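Local atomic coordinates of solute carrier family 15 member 1 (Mus musculus, PDB entry 5A9D), a protein that probably co-transports small peptides and protons in the small intestine, and is represented here by its extracellular domain, which has an immunoglobulin-like fold. Residues I48-S53 and L73-P78; V5-L10 and V19-N24; S157-D160 and T166-I169. All coordinates share one frame; numbering follows the deposited sequence.

Interaction 1 of 3, residues I48-S53 and L73-P78; sequences INISSS and LLVWNP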
ATOM      1  N   ILE A  48      -1.958 -14.652 -16.661  1.00 53.61           N
ATOM      2  CA  ILE A  48      -3.358 -14.407 -16.351  1.00 49.98           C
ATOM      3  C   ILE A  48      -3.924 -13.645 -17.529  1.00 53.05           C
ATOM      4  O   ILE A  48      -3.397 -12.589 -17.878  1.00 54.86           O
ATOM      5  CB  ILE A  48      -3.559 -13.662 -14.993  1.00 50.15           C
ATOM      6  CG1 ILE A  48      -2.986 -14.477 -13.808  1.00 48.77           C
ATOM      7  CG2 ILE A  48      -5.055 -13.363 -14.758  1.00 50.42           C
ATOM      8  CD1 ILE A  48      -2.850 -13.685 -12.485  1.00 43.11           C
ATOM      9  N   ASN A  49      -4.970 -14.189 -18.157  1.00 48.18           N
ATOM     10  CA  ASN A  49      -5.636 -13.578 -19.306  1.00 49.18           C
ATOM     11  C   ASN A  49      -7.010 -13.126 -18.892  1.00 51.82           C
ATOM     12  O   ASN A  49      -7.663 -13.789 -18.094  1.00 48.37           O
ATOM     13  CB  ASN A  49      -5.743 -14.558 -20.495  1.00 53.64           C
ATOM     14  CG  ASN A  49      -4.452 -15.246 -20.832  1.00 93.94           C
ATOM     15  OD1 ASN A  49      -3.422 -14.611 -21.113  1.00 94.81           O
ATOM     16  ND2 ASN A  49      -4.475 -16.569 -20.772  1.00 91.29           N
ATOM     17  N   ILE A  50      -7.451 -11.996 -19.434  1.00 51.42           N
ATOM     18  CA  ILE A  50      -8.751 -11.396 -19.152  1.00 50.47           C
ATOM     19  C   ILE A  50      -9.450 -11.168 -20.471  1.00 57.20           C
ATOM     20  O   ILE A  50      -8.851 -10.657 -21.424  1.00 58.16           O
ATOM     21  CB  ILE A  50      -8.583 -10.075 -18.352  1.00 54.16           C
ATOM     22  CG1 ILE A  50      -7.887 -10.311 -16.994  1.00 52.71           C
ATOM     23  CG2 ILE A  50      -9.915  -9.348 -18.176  1.00 55.96           C
ATOM     24  CD1 ILE A  50      -7.338  -9.056 -16.385  1.00 60.37           C
ATOM     25  N   SER A  51     -10.720 -11.564 -20.531  1.00 53.72           N
ATOM     26  CA  SER A  51     -11.548 -11.387 -21.713  1.00 55.10           C
ATOM     27  C   SER A  51     -12.936 -10.871 -21.343  1.00 58.50           C
ATOM     28  O   SER A  51     -13.334 -10.940 -20.175  1.00 52.37           O
ATOM     29  CB  SER A  51     -11.628 -12.688 -22.505  1.00 59.28           C
ATOM     30  OG  SER A  51     -12.292 -13.732 -21.809  1.00 65.44           O
ATOM     31  N   SER A  52     -13.668 -10.359 -22.349  1.00 61.22           N
ATOM     32  CA  SER A  52     -15.031  -9.851 -22.227  1.00 61.99           C
ATOM     33  C   SER A  52     -15.927 -10.585 -23.185  1.00 69.30           C
ATOM     34  O   SER A  52     -15.500 -10.940 -24.291  1.00 71.39           O
ATOM     35  CB  SER A  52     -15.085  -8.362 -22.556  1.00 68.74           C
ATOM     36  OG  SER A  52     -15.173  -7.571 -21.383  1.00 81.82           O
ATOM     37  N   SER A  53     -17.195 -10.772 -22.782  1.00 65.67           N
ATOM     38  CA  SER A  53     -18.215 -11.392 -23.614  1.00 67.61           C
ATOM     39  C   SER A  53     -18.415 -10.552 -24.901  1.00 77.46           C
ATOM     40  O   SER A  53     -18.432  -9.317 -24.831  1.00 77.27           O
ATOM     41  CB  SER A  53     -19.523 -11.520 -22.839  1.00 69.37           C
ATOM     42  OG  SER A  53     -19.832 -10.330 -22.133  1.00 76.44           O
ATOM     43  N   LEU A  73      -8.059  -7.930  -8.072  1.00 33.24           N
ATOM     44  CA  LEU A  73      -7.916  -7.709  -9.485  1.00 33.31           C
ATOM     45  C   LEU A  73      -9.202  -7.010  -9.958  1.00 36.75           C
ATOM     46  O   LEU A  73     -10.277  -7.637 -10.057  1.00 34.73           O
ATOM     47  CB  LEU A  73      -7.652  -9.025 -10.251  1.00 33.44           C
ATOM     48  CG  LEU A  73      -7.539  -8.917 -11.805  1.00 38.96           C
ATOM     49  CD1 LEU A  73      -6.327  -8.058 -12.251  1.00 38.67           C
ATOM     50  CD2 LEU A  73      -7.466 -10.302 -12.445  1.00 41.04           C
ATOM     51  N   LEU A  74      -9.108  -5.696 -10.202  1.00 33.84           N
ATOM     52  CA  LEU A  74     -10.254  -4.943 -10.705  1.00 35.25           C
ATOM     53  C   LEU A  74     -10.282  -5.176 -12.203  1.00 39.03           C
ATOM     54  O   LEU A  74      -9.230  -5.102 -12.822  1.00 37.62           O
ATOM     55  CB  LEU A  74     -10.119  -3.429 -10.440  1.00 37.33           C
ATOM     56  CG  LEU A  74     -10.172  -2.923  -9.001  1.00 40.86           C
ATOM     57  CD1 LEU A  74      -9.927  -1.429  -8.978  1.00 42.34           C
ATOM     58  CD2 LEU A  74     -11.537  -3.190  -8.368  1.00 40.37           C
ATOM     59  N   VAL A  75     -11.457  -5.544 -12.771  1.00 35.15           N
ATOM     60  CA  VAL A  75     -11.615  -5.757 -14.222  1.00 35.46           C
ATOM     61  C   VAL A  75     -12.811  -4.926 -14.735  1.00 41.21           C
ATOM     62  O   VAL A  75     -13.806  -4.764 -14.011  1.00 39.27           O
ATOM     63  CB  VAL A  75     -11.693  -7.258 -14.663  1.00 38.08           C
ATOM     64  CG1 VAL A  75     -10.409  -8.020 -14.301  1.00 37.70           C
ATOM     65  CG2 VAL A  75     -12.918  -7.974 -14.072  1.00 36.89           C
ATOM     66  N   TRP A  76     -12.715  -4.395 -15.956  1.00 39.40           N
ATOM     67  CA  TRP A  76     -13.784  -3.617 -16.590  1.00 41.61           C
ATOM     68  C   TRP A  76     -13.659  -3.685 -18.112  1.00 51.16           C
ATOM     69  O   TRP A  76     -12.615  -4.087 -18.627  1.00 49.60           O
ATOM     70  CB  TRP A  76     -13.894  -2.165 -16.055  1.00 41.18           C
ATOM     71  CG  TRP A  76     -12.714  -1.275 -16.324  1.00 43.75           C
ATOM     72  CD1 TRP A  76     -12.622  -0.314 -17.286  1.00 50.01           C
ATOM     73  CD2 TRP A  76     -11.506  -1.179 -15.544  1.00 42.67           C
ATOM     74  NE1 TRP A  76     -11.432   0.360 -17.170  1.00 51.27           N
ATOM     75  CE2 TRP A  76     -10.711  -0.172 -16.129  1.00 49.40           C
ATOM     76  CE3 TRP A  76     -11.005  -1.878 -14.426  1.00 41.06           C
ATOM     77  CZ2 TRP A  76      -9.433   0.142 -15.660  1.00 49.22           C
ATOM     78  CZ3 TRP A  76      -9.752  -1.555 -13.943  1.00 42.65           C
ATOM     79  CH2 TRP A  76      -8.966  -0.567 -14.568  1.00 46.46           C
ATOM     80  N   ASN A  77     -14.739  -3.382 -18.813  1.00 53.82           N
ATOM     81  CA  ASN A  77     -14.803  -3.423 -20.275  1.00 58.51           C
ATOM     82  C   ASN A  77     -14.057  -2.236 -20.932  1.00 68.15           C
ATOM     83  O   ASN A  77     -14.171  -1.114 -20.420  1.00 70.05           O
ATOM     84  CB  ASN A  77     -16.270  -3.477 -20.719  1.00 63.49           C
ATOM     85  CG  ASN A  77     -17.068  -2.234 -20.381  1.00 93.89           C
ATOM     86  OD1 ASN A  77     -17.350  -1.937 -19.211  1.00 80.69           O
ATOM     87  ND2 ASN A  77     -17.449  -1.476 -21.408  1.00 92.18           N
ATOM     88  N   PRO A  78     -13.278  -2.416 -22.039  1.00 67.50           N
ATOM     89  CA  PRO A  78     -12.998  -3.639 -22.816  1.00 66.93           C
ATOM     90  C   PRO A  78     -11.662  -4.310 -22.447  1.00 69.64           C
ATOM     91  O   PRO A  78     -10.614  -3.920 -22.960  1.00 73.35           O
ATOM     92  CB  PRO A  78     -12.964  -3.111 -24.257  1.00 72.31           C
ATOM     93  CG  PRO A  78     -12.595  -1.621 -24.140  1.00 79.16           C
ATOM     94  CD  PRO A  78     -12.608  -1.263 -22.668  1.00 72.37           C
TER

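Interaction 2 of 3, residues V5-L10 and V19-N24; sequences VQIKVL and VHFPGN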
ATOM      1  N   VAL A   5      -0.029 -16.455  -3.281  1.00 39.89           N
ATOM      2  CA  VAL A   5      -0.600 -15.197  -3.742  1.00 37.19           C
ATOM      3  C   VAL A   5      -2.127 -15.358  -3.660  1.00 37.60           C
ATOM      4  O   VAL A   5      -2.660 -16.375  -4.111  1.00 35.76           O
ATOM      5  CB  VAL A   5      -0.093 -14.905  -5.187  1.00 41.15           C
ATOM      6  CG1 VAL A   5      -0.936 -13.838  -5.887  1.00 38.65           C
ATOM      7  CG2 VAL A   5       1.379 -14.477  -5.157  1.00 41.91           C
ATOM      8  N   GLN A   6      -2.811 -14.418  -2.991  1.00 31.59           N
ATOM      9  CA  GLN A   6      -4.271 -14.471  -2.896  1.00 30.71           C
ATOM     10  C   GLN A   6      -4.840 -13.393  -3.804  1.00 33.40           C
ATOM     11  O   GLN A   6      -4.372 -12.247  -3.793  1.00 30.75           O
ATOM     12  CB  GLN A   6      -4.762 -14.321  -1.460  1.00 32.75           C
ATOM     13  CG  GLN A   6      -4.631 -15.600  -0.607  1.00 39.12           C
ATOM     14  CD  GLN A   6      -5.075 -15.401   0.835  1.00 51.92           C
ATOM     15  OE1 GLN A   6      -5.895 -14.547   1.139  1.00 48.81           O
ATOM     16  NE2 GLN A   6      -4.534 -16.164   1.780  1.00 43.25           N
ATOM     17  N   ILE A   7      -5.797 -13.782  -4.661  1.00 30.76           N
ATOM     18  CA  ILE A   7      -6.426 -12.881  -5.625  1.00 29.79           C
ATOM     19  C   ILE A   7      -7.952 -13.013  -5.587  1.00 34.26           C
ATOM     20  O   ILE A   7      -8.495 -14.098  -5.747  1.00 33.47           O
ATOM     21  CB  ILE A   7      -5.903 -13.120  -7.081  1.00 31.51           C
ATOM     22  CG1 ILE A   7      -4.358 -13.128  -7.142  1.00 33.01           C
ATOM     23  CG2 ILE A   7      -6.512 -12.087  -8.075  1.00 29.06           C
ATOM     24  CD1 ILE A   7      -3.713 -13.710  -8.439  1.00 39.82           C
ATOM     25  N   LYS A   8      -8.617 -11.872  -5.481  1.00 32.05           N
ATOM     26  CA  LYS A   8     -10.074 -11.730  -5.544  1.00 32.49           C
ATOM     27  C   LYS A   8     -10.315 -10.936  -6.820  1.00 32.10           C
ATOM     28  O   LYS A   8      -9.534 -10.048  -7.135  1.00 31.65           O
ATOM     29  CB  LYS A   8     -10.574 -10.942  -4.317  1.00 34.65           C
ATOM     30  CG  LYS A   8     -12.030 -10.518  -4.327  1.00 45.65           C
ATOM     31  CD  LYS A   8     -12.091  -9.189  -3.630  1.00 56.09           C
ATOM     32  CE  LYS A   8     -12.974  -9.191  -2.430  1.00 60.21           C
ATOM     33  NZ  LYS A   8     -12.676  -8.021  -1.583  1.00 61.24           N
ATOM     34  N   VAL A   9     -11.351 -11.265  -7.571  1.00 28.21           N
ATOM     35  CA  VAL A   9     -11.651 -10.515  -8.803  1.00 28.21           C
ATOM     36  C   VAL A   9     -12.911  -9.695  -8.561  1.00 34.54           C
ATOM     37  O   VAL A   9     -13.872 -10.219  -8.022  1.00 34.52           O
ATOM     38  CB  VAL A   9     -11.806 -11.424 -10.044  1.00 30.40           C
ATOM     39  CG1 VAL A   9     -12.009 -10.589 -11.334  1.00 30.38           C
ATOM     40  CG2 VAL A   9     -10.611 -12.367 -10.184  1.00 29.55           C
ATOM     41  N   LEU A  10     -12.895  -8.409  -8.943  1.00 31.80           N
ATOM     42  CA  LEU A  10     -14.058  -7.552  -8.836  1.00 31.86           C
ATOM     43  C   LEU A  10     -14.282  -6.923 -10.209  1.00 34.65           C
ATOM     44  O   LEU A  10     -13.441  -6.183 -10.728  1.00 35.01           O
ATOM     45  CB  LEU A  10     -13.883  -6.501  -7.691  1.00 32.49           C
ATOM     46  CG  LEU A  10     -14.844  -5.288  -7.626  1.00 37.79           C
ATOM     47  CD1 LEU A  10     -16.299  -5.708  -7.409  1.00 39.06           C
ATOM     48  CD2 LEU A  10     -14.451  -4.327  -6.502  1.00 36.79           C
ATOM     49  N   VAL A  19     -11.635 -14.111 -16.148  1.00 33.59           N
ATOM     50  CA  VAL A  19     -10.223 -14.108 -15.779  1.00 32.85           C
ATOM     51  C   VAL A  19      -9.784 -15.553 -15.843  1.00 36.16           C
ATOM     52  O   VAL A  19     -10.348 -16.410 -15.142  1.00 34.26           O
ATOM     53  CB  VAL A  19      -9.976 -13.496 -14.380  1.00 35.48           C
ATOM     54  CG1 VAL A  19      -8.482 -13.540 -14.055  1.00 35.57           C
ATOM     55  CG2 VAL A  19     -10.486 -12.055 -14.328  1.00 34.87           C
ATOM     56  N   HIS A  20      -8.806 -15.825 -16.699  1.00 34.88           N
ATOM     57  CA  HIS A  20      -8.266 -17.162 -16.907  1.00 37.80           C
ATOM     58  C   HIS A  20      -6.981 -17.290 -16.128  1.00 44.99           C
ATOM     59  O   HIS A  20      -5.978 -16.662 -16.455  1.00 46.26           O
ATOM     60  CB  HIS A  20      -8.009 -17.461 -18.405  1.00 41.17           C
ATOM     61  CG  HIS A  20      -9.195 -17.254 -19.294  1.00 45.21           C
ATOM     62  ND1 HIS A  20     -10.013 -18.310 -19.654  1.00 48.46           N
ATOM     63  CD2 HIS A  20      -9.642 -16.125 -19.896  1.00 47.09           C
ATOM     64  CE1 HIS A  20     -10.930 -17.795 -20.458  1.00 47.90           C
ATOM     65  NE2 HIS A  20     -10.742 -16.482 -20.639  1.00 47.79           N
ATOM     66  N   PHE A  21      -7.040 -18.063 -15.063  1.00 41.97           N
ATOM     67  CA  PHE A  21      -5.903 -18.339 -14.212  1.00 42.47           C
ATOM     68  C   PHE A  21      -5.404 -19.709 -14.654  1.00 52.99           C
ATOM     69  O   PHE A  21      -6.178 -20.449 -15.268  1.00 54.35           O
ATOM     70  CB  PHE A  21      -6.354 -18.422 -12.748  1.00 41.60           C
ATOM     71  CG  PHE A  21      -6.853 -17.140 -12.137  1.00 39.74           C
ATOM     72  CD1 PHE A  21      -5.952 -16.186 -11.651  1.00 42.31           C
ATOM     73  CD2 PHE A  21      -8.222 -16.913 -11.971  1.00 38.86           C
ATOM     74  CE1 PHE A  21      -6.413 -15.016 -11.025  1.00 40.56           C
ATOM     75  CE2 PHE A  21      -8.682 -15.743 -11.368  1.00 40.17           C
ATOM     76  CZ  PHE A  21      -7.772 -14.812 -10.875  1.00 38.31           C
ATOM     77  N   PRO A  22      -4.159 -20.121 -14.378  1.00 53.68           N
ATOM     78  CA  PRO A  22      -3.745 -21.469 -14.822  1.00 57.91           C
ATOM     79  C   PRO A  22      -4.581 -22.562 -14.133  1.00 62.85           C
ATOM     80  O   PRO A  22      -4.723 -22.584 -12.908  1.00 62.55           O
ATOM     81  CB  PRO A  22      -2.245 -21.517 -14.484  1.00 61.07           C
ATOM     82  CG  PRO A  22      -1.840 -20.061 -14.341  1.00 62.38           C
ATOM     83  CD  PRO A  22      -3.053 -19.424 -13.700  1.00 54.27           C
ATOM     84  N   GLY A  23      -5.242 -23.356 -14.958  1.00 61.95           N
ATOM     85  CA  GLY A  23      -6.118 -24.441 -14.535  1.00 62.61           C
ATOM     86  C   GLY A  23      -7.534 -24.060 -14.127  1.00 62.22           C
ATOM     87  O   GLY A  23      -8.339 -24.961 -13.863  1.00 61.91           O
ATOM     88  N   ASN A  24      -7.858 -22.735 -14.030  1.00 53.81           N
ATOM     89  CA  ASN A  24      -9.200 -22.331 -13.617  1.00 50.87           C
ATOM     90  C   ASN A  24      -9.622 -20.936 -14.154  1.00 48.42           C
ATOM     91  O   ASN A  24      -8.876 -19.956 -14.069  1.00 45.51           O
ATOM     92  CB  ASN A  24      -9.382 -22.482 -12.081  1.00 54.63           C
ATOM     93  CG  ASN A  24      -9.539 -21.264 -11.236  1.00 81.63           C
ATOM     94  OD1 ASN A  24      -8.608 -20.489 -11.009  1.00 76.65           O
ATOM     95  ND2 ASN A  24     -10.716 -21.145 -10.639  1.00 75.65           N
TER

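Interaction 3 of 3, residues S157-D160 and T166-I169; sequences SNLD and TYVI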
ATOM      1  N   SER A 157      19.171  -8.708  14.251  1.00 52.14           N
ATOM      2  CA  SER A 157      19.519  -8.650  15.657  1.00 55.65           C
ATOM      3  C   SER A 157      18.457  -9.449  16.466  1.00 60.88           C
ATOM      4  O   SER A 157      17.518 -10.014  15.879  1.00 56.15           O
ATOM      5  CB  SER A 157      19.616  -7.205  16.131  1.00 61.41           C
ATOM      6  OG  SER A 157      18.362  -6.556  16.039  1.00 70.76           O
ATOM      7  N   ASN A 158      18.601  -9.488  17.797  1.00 61.78           N
ATOM      8  CA  ASN A 158      17.653 -10.170  18.656  1.00 64.03           C
ATOM      9  C   ASN A 158      16.347  -9.393  18.739  1.00 69.64           C
ATOM     10  O   ASN A 158      16.143  -8.611  19.670  1.00 73.76           O
ATOM     11  CB  ASN A 158      18.236 -10.442  20.047  1.00 66.04           C
ATOM     12  CG  ASN A 158      17.386 -11.358  20.920  1.00 83.08           C
ATOM     13  OD1 ASN A 158      17.782 -11.731  22.027  1.00 88.12           O
ATOM     14  ND2 ASN A 158      16.206 -11.743  20.462  1.00 67.79           N
ATOM     15  N   LEU A 159      15.471  -9.656  17.768  1.00 63.61           N
ATOM     16  CA  LEU A 159      14.129  -9.120  17.575  1.00 63.40           C
ATOM     17  C   LEU A 159      13.355  -9.134  18.894  1.00 73.00           C
ATOM     18  O   LEU A 159      13.125 -10.219  19.456  1.00 73.96           O
ATOM     19  CB  LEU A 159      13.398 -10.060  16.589  1.00 61.62           C
ATOM     20  CG  LEU A 159      13.229  -9.673  15.108  1.00 62.68           C
ATOM     21  CD1 LEU A 159      14.513  -9.094  14.505  1.00 61.07           C
ATOM     22  CD2 LEU A 159      12.716 -10.860  14.308  1.00 59.57           C
ATOM     23  N   ASP A 160      12.963  -7.940  19.395  1.00 71.62           N
ATOM     24  CA  ASP A 160      12.169  -7.826  20.624  1.00 73.87           C
ATOM     25  C   ASP A 160      10.746  -8.413  20.424  1.00 69.97           C
ATOM     26  O   ASP A 160      10.582  -9.325  19.631  1.00 69.59           O
ATOM     27  CB  ASP A 160      12.148  -6.370  21.134  1.00 79.24           C
ATOM     28  CG  ASP A 160      13.510  -5.801  21.537  1.00108.31           C
ATOM     29  OD1 ASP A 160      14.298  -6.534  22.194  1.00113.97           O
ATOM     30  OD2 ASP A 160      13.767  -4.605  21.243  1.00116.87           O
ATOM     31  N   THR A 166      13.178  -1.460   9.990  1.00 35.94           N
ATOM     32  CA  THR A 166      13.502  -1.162   8.605  1.00 34.10           C
ATOM     33  C   THR A 166      14.973  -1.509   8.470  1.00 35.62           C
ATOM     34  O   THR A 166      15.812  -0.996   9.206  1.00 35.56           O
ATOM     35  CB  THR A 166      13.231   0.299   8.269  1.00 39.82           C
ATOM     36  OG1 THR A 166      11.842   0.540   8.344  1.00 38.09           O
ATOM     37  CG2 THR A 166      13.668   0.661   6.863  1.00 36.50           C
ATOM     38  N   TYR A 167      15.259  -2.413   7.574  1.00 30.75           N
ATOM     39  CA  TYR A 167      16.629  -2.842   7.298  1.00 30.95           C
ATOM     40  C   TYR A 167      17.060  -2.169   6.004  1.00 33.72           C
ATOM     41  O   TYR A 167      16.420  -2.365   4.969  1.00 31.45           O
ATOM     42  CB  TYR A 167      16.644  -4.385   7.221  1.00 33.11           C
ATOM     43  CG  TYR A 167      16.610  -5.080   8.571  1.00 39.19           C
ATOM     44  CD1 TYR A 167      15.969  -4.503   9.665  1.00 42.62           C
ATOM     45  CD2 TYR A 167      17.278  -6.282   8.776  1.00 42.79           C
ATOM     46  CE1 TYR A 167      16.001  -5.105  10.931  1.00 45.36           C
ATOM     47  CE2 TYR A 167      17.319  -6.889  10.036  1.00 45.25           C
ATOM     48  CZ  TYR A 167      16.667  -6.304  11.105  1.00 46.64           C
ATOM     49  OH  TYR A 167      16.694  -6.918  12.337  1.00 50.37           O
ATOM     50  N   VAL A 168      18.035  -1.252   6.089  1.00 30.40           N
ATOM     51  CA  VAL A 168      18.502  -0.490   4.917  1.00 29.56           C
ATOM     52  C   VAL A 168      19.711  -1.201   4.328  1.00 31.48           C
ATOM     53  O   VAL A 168      20.716  -1.348   4.999  1.00 32.65           O
ATOM     54  CB  VAL A 168      18.792   1.010   5.256  1.00 34.73           C
ATOM     55  CG1 VAL A 168      19.429   1.734   4.073  1.00 34.76           C
ATOM     56  CG2 VAL A 168      17.526   1.739   5.704  1.00 34.76           C
ATOM     57  N   ILE A 169      19.610  -1.615   3.065  1.00 28.25           N
ATOM     58  CA  ILE A 169      20.663  -2.321   2.347  1.00 27.05           C
ATOM     59  C   ILE A 169      21.496  -1.308   1.599  1.00 33.83           C
ATOM     60  O   ILE A 169      20.944  -0.578   0.780  1.00 34.07           O
ATOM     61  CB  ILE A 169      20.010  -3.345   1.374  1.00 28.21           C
ATOM     62  CG1 ILE A 169      19.088  -4.336   2.160  1.00 28.24           C
ATOM     63  CG2 ILE A 169      21.108  -4.062   0.508  1.00 26.82           C
ATOM     64  CD1 ILE A 169      18.101  -5.176   1.187  1.00 30.09           C
TER
HETATM   65  O   HOH W   1      15.836  -6.054  14.689  1.00 56.95           O

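Interaction 1 of 3, residues I48-S53 and L73-P78
Ile50 meets Leu73 and Val75 in an apolar contact between two beta sheets. Ile50 CD1 lies 3.9 Å from Val75 CG1. Ile50 CD1 also comes to 4.1 Å from Leu73 CD2, and these two side chains meet tip to tip. Ile50 and Val75 instead run at a slant to each other. Both branches of Ile50 bear on one methyl, because Ile50 CG2 is 4.1 Å from Val75 CG1. CG1 of Ile50 sits opposite the carbonyl carbon (chi1 -61°), and its extended chain carries CD1 to both partners.

No hydrogen bond joins the two segments. At the strand ends Ser52 OG only packs against Asn77 CB, at 4.3 Å. The polar groups there turn to the 14-16 region: Asn77 OD1 accepts a bond from Asn14 N, and Ser52 OG makes a weak one with Asn15 OD1. A cis peptide bond follows Asn77.

The arrangement is the face-to-face sheet packing of an immunoglobulin-like sandwich. Strand 49-52 lies between strands 17-21 and 58-60. Strand 69-76 lies between strands 4-11 and 80-88, and Tyr81 of the latter touches both Ile50 and Leu73. Trp76 directs its CB away from segment 48-53, and its ring stacks on His124 of the second subunit.

Interaction 2 of 3, residues V5-L10 and V19-N24
Phe21 N donates a hydrogen bond of 2.8 Å to Asn24 O, and the ring of this same Phe21 meets Ile7 and Val9 of strand 4-11. The return bond, Asn24 N to Phe21 O, is 3.1 Å. Together they close a tight beta hairpin, with a type II turn from Phe21 to Asn24, between strands 17-21 and 24-28. The hairpin belongs to one sheet of an immunoglobulin-like sandwich, and segment 5-10 to the other. The axes of strands 5-10 and 19-21 come within 10.3 Å and run nearly antiparallel, at 162°. No hydrogen bond crosses between these segments, so side chains alone join them.

Phe21 gives the largest share of the contact. A chi1 of -67° sets its ring beside the backbone N and turns it to the facing sheet. Val9 CG2 comes at the ring edge, near the plane, 3.8 Å from Phe21 CZ. Ile7 crosses the ring at a slant, with Ile7 CD1 4.0 Å from Phe21 CE1. Ile7 CG2 adds a second touch, 4.1 Å from Phe21 CZ. With an alanine in place of Phe21, a gap is likely to open between the sheets, leaving Ile7 and Val9 without their shared partner and Phe40 without the ring it stacks on.

Val19, two residues before Phe21 on the same strand, completes the contact. It is also touched by Leu73 of strand 69-76. Its two methyls do different work. CG1 turns back to its own strand and sits over one face of the Phe21 ring, off-centre toward the rim. CG2 reaches the opposite sheet and meets the other branch of Val9 tip to tip, with Val19 CG2 3.7 Å from Val9 CG1.

Interaction 3 of 3, residues S157-D160 and T166-I169
Tyr167 reaches out from strand 164-171 and touches Ser157 and Leu159 with the end of its side chain. Its CB points toward the loop. At CG, anti to the carbonyl carbon with chi1 -78°, the ring begins. The ring meets Phe101, with the two planes at about 75°, and the side chain packs on Val179 and Glu181 of the next strand before the hydroxyl is reached. This is the second immunoglobulin-like sandwich of the chain. Strand 164-171 is an inner strand of one sheet, and segment 157-160 belongs to the link arriving from strand 153-155 of the other.

At the tip, the hydroxyl carries the contact. Tyr167 OH packs 3.8 Å from Leu159 CD1. Tyr167 OH also lies 3.6 Å from Ser157 N, without a hydrogen bond. The two hydroxyls do not bond directly, since Tyr167 OH and Ser157 OG are 4.1 Å apart. A water bridges them, its O 2.6 Å from Tyr167 OH and in the plane of the ring. This water donates to Ser157 OG, with 2.9 Å between its O and that OG. Ser157 OG also bonds Glu181 OE1. The loop bends in an inverse gamma turn centred on Asn158, with a weak 2.8 Å bond from Leu159 N to Ser157 O.

Interactions 2, 1 and 3 follow one another along the chain without overlap. Interactions 1 and 2 lie in the N-terminal sandwich, with centres 11 Å apart. They join the same two sheets: strands 4-11 and 69-76 are neighbours in one, and strands 17-21 and 49-52 in the other. They therefore form one continuous packed layer. Interaction 3 lies in the C-terminal sandwich, across the chain's centre, about 41 Å from interaction 1 and 35 Å from interaction 2, centre to centre. Both sandwiches order their strands alike, which suggests a repeated domain. Segments of all three contacts also touch the second subunit of the assembly.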